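Local coordinates for DNA polymerase (Pyrobaculum calidifontis, PDB 5MDN), which probably catalyses template-directed extension of DNA from deoxyribonucleoside triphosphates with release of diphosphate, as a family B DNA polymerase, at residues Pro408-Ser414 with Arg595-Ala601. Sequence-based numbering, arbitrary orientation.
Sequences PKPGLYS and RVLFTEA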
# COMPACT_ATOMS: atom_id res chain seq x y z
N PRO A 408 20.48 -18.04 9.05
CA PRO A 408 20.37 -18.26 10.49
C PRO A 408 20.20 -19.73 10.84
O PRO A 408 19.87 -20.57 9.99
CB PRO A 408 19.12 -17.46 10.86
CG PRO A 408 18.26 -17.56 9.64
CD PRO A 408 19.20 -17.63 8.45
N LYS A 409 20.43 -20.03 12.11
CA LYS A 409 20.14 -21.36 12.64
C LYS A 409 18.73 -21.34 13.21
O LYS A 409 18.45 -20.52 14.10
CB LYS A 409 21.11 -21.73 13.75
CG LYS A 409 22.59 -21.38 13.56
CD LYS A 409 23.16 -21.54 12.16
CE LYS A 409 24.50 -20.82 12.10
NZ LYS A 409 25.10 -20.78 10.74
N PRO A 410 17.81 -22.18 12.73
CA PRO A 410 16.46 -22.18 13.32
C PRO A 410 16.51 -22.49 14.81
O PRO A 410 17.14 -23.47 15.24
CB PRO A 410 15.74 -23.28 12.53
CG PRO A 410 16.48 -23.38 11.24
CD PRO A 410 17.91 -23.07 11.57
N GLY A 411 15.85 -21.66 15.60
CA GLY A 411 15.86 -21.83 17.03
C GLY A 411 15.46 -20.56 17.75
O GLY A 411 15.04 -19.58 17.13
N LEU A 412 15.60 -20.59 19.07
CA LEU A 412 15.18 -19.52 19.95
C LEU A 412 16.38 -18.66 20.35
O LEU A 412 17.44 -19.18 20.69
CB LEU A 412 14.51 -20.09 21.20
CG LEU A 412 13.68 -19.15 22.08
CD1 LEU A 412 12.37 -18.79 21.40
CD2 LEU A 412 13.41 -19.80 23.43
N TYR A 413 16.19 -17.34 20.30
CA TYR A 413 17.23 -16.38 20.65
C TYR A 413 16.63 -15.28 21.52
O TYR A 413 15.55 -14.78 21.22
CB TYR A 413 17.88 -15.76 19.40
CG TYR A 413 18.46 -16.77 18.44
CD1 TYR A 413 17.67 -17.34 17.44
CD2 TYR A 413 19.79 -17.15 18.52
CE1 TYR A 413 18.20 -18.25 16.55
CE2 TYR A 413 20.33 -18.07 17.63
CZ TYR A 413 19.52 -18.62 16.65
OH TYR A 413 20.05 -19.53 15.77
N SER A 414 17.34 -14.91 22.58
CA SER A 414 16.87 -13.91 23.53
C SER A 414 17.70 -12.63 23.40
O SER A 414 18.91 -12.69 23.15
CB SER A 414 16.95 -14.44 24.96
OG SER A 414 16.12 -15.57 25.13
N ARG A 595 12.75 -11.64 22.68
CA ARG A 595 13.04 -12.99 22.22
C ARG A 595 12.60 -13.13 20.77
O ARG A 595 11.67 -12.45 20.32
CB ARG A 595 12.36 -14.03 23.12
CG ARG A 595 13.19 -15.29 23.34
CD ARG A 595 12.84 -16.02 24.64
NE ARG A 595 13.14 -15.21 25.82
CZ ARG A 595 12.23 -14.65 26.61
NH1 ARG A 595 10.94 -14.80 26.35
NH2 ARG A 595 12.61 -13.94 27.66
N VAL A 596 13.28 -14.01 20.04
CA VAL A 596 13.04 -14.22 18.61
C VAL A 596 13.06 -15.71 18.33
O VAL A 596 13.85 -16.46 18.91
CB VAL A 596 14.10 -13.50 17.74
CG1 VAL A 596 13.92 -13.83 16.27
CG2 VAL A 596 14.04 -12.00 17.94
N LEU A 597 12.17 -16.15 17.44
CA LEU A 597 12.05 -17.55 17.05
C LEU A 597 12.17 -17.66 15.54
O LEU A 597 11.27 -17.24 14.81
CB LEU A 597 10.73 -18.13 17.54
CG LEU A 597 10.32 -19.48 16.95
CD1 LEU A 597 11.30 -20.58 17.35
CD2 LEU A 597 8.92 -19.81 17.40
N PHE A 598 13.28 -18.24 15.07
CA PHE A 598 13.44 -18.59 13.66
C PHE A 598 12.96 -20.02 13.46
O PHE A 598 13.51 -20.95 14.06
CB PHE A 598 14.90 -18.44 13.22
CG PHE A 598 15.29 -17.04 12.85
CD1 PHE A 598 15.79 -16.17 13.81
CD2 PHE A 598 15.17 -16.59 11.55
CE1 PHE A 598 16.16 -14.88 13.46
CE2 PHE A 598 15.53 -15.31 11.19
CZ PHE A 598 16.03 -14.45 12.15
N THR A 599 11.95 -20.19 12.61
CA THR A 599 11.42 -21.52 12.33
C THR A 599 12.17 -22.21 11.20
O THR A 599 12.35 -23.44 11.23
CB THR A 599 9.93 -21.44 11.99
OG1 THR A 599 9.75 -20.64 10.82
CG2 THR A 599 9.16 -20.82 13.15
N GLU A 600 12.62 -21.45 10.20
CA GLU A 600 13.34 -21.99 9.06
C GLU A 600 14.59 -21.16 8.83
O GLU A 600 14.81 -20.14 9.48
CB GLU A 600 12.45 -22.00 7.81
CG GLU A 600 11.16 -22.79 8.00
CD GLU A 600 10.13 -22.53 6.91
OE1 GLU A 600 10.43 -21.78 5.95
OE2 GLU A 600 9.02 -23.09 7.02
N ALA A 601 15.41 -21.60 7.88
CA ALA A 601 16.66 -20.91 7.57
C ALA A 601 16.46 -19.77 6.58
O ALA A 601 17.25 -19.58 5.66
CB ALA A 601 17.68 -21.91 7.04
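Strands 411-413 and 595-598 pair antiparallel at one edge of a four-stranded sheet in the polymerase region, away from the magnesium sites. Tyr413 and Val596 form a hydrogen-bonded pair, each N-H meeting the other's carbonyl oxygen, Val596 N reaching Tyr413 O at 2.7 Å. Gly411 and Phe598 form the next such pair, in which Phe598 N to Gly411 O is the straighter bond (154°) and the return bond from Gly411 N to Phe598 O is weak. Pro408, in the loop before the strand, sets CB over one face of the Phe598 ring as a CH-pi contact, 4.2 Å from the centroid and 14° off the normal. Tyr413 CE1 comes to 4.2 Å from Phe598 CD1, and its OH donates to Lys409 O, at the ring edge, linking strand to loop. On the other face, Leu412 CD2 packs against Arg595 CD at 4.0 Å. The arginine chain bends at chi3 (-64°), and its NE donates to Ser414 OG at 3.1 Å, within the guanidinium plane; NH1 bonds Leu642 O of helix 628-643. An alanine in place of Arg595 would probably leave Ser414 OG and Leu642 O without these donors and Leu412 CD2 without that aliphatic chain. The guanidinium thus joins the strands through NE and the pair to the helix through NH1, while proline-aromatic packing holds the face of Tyr413 and Phe598.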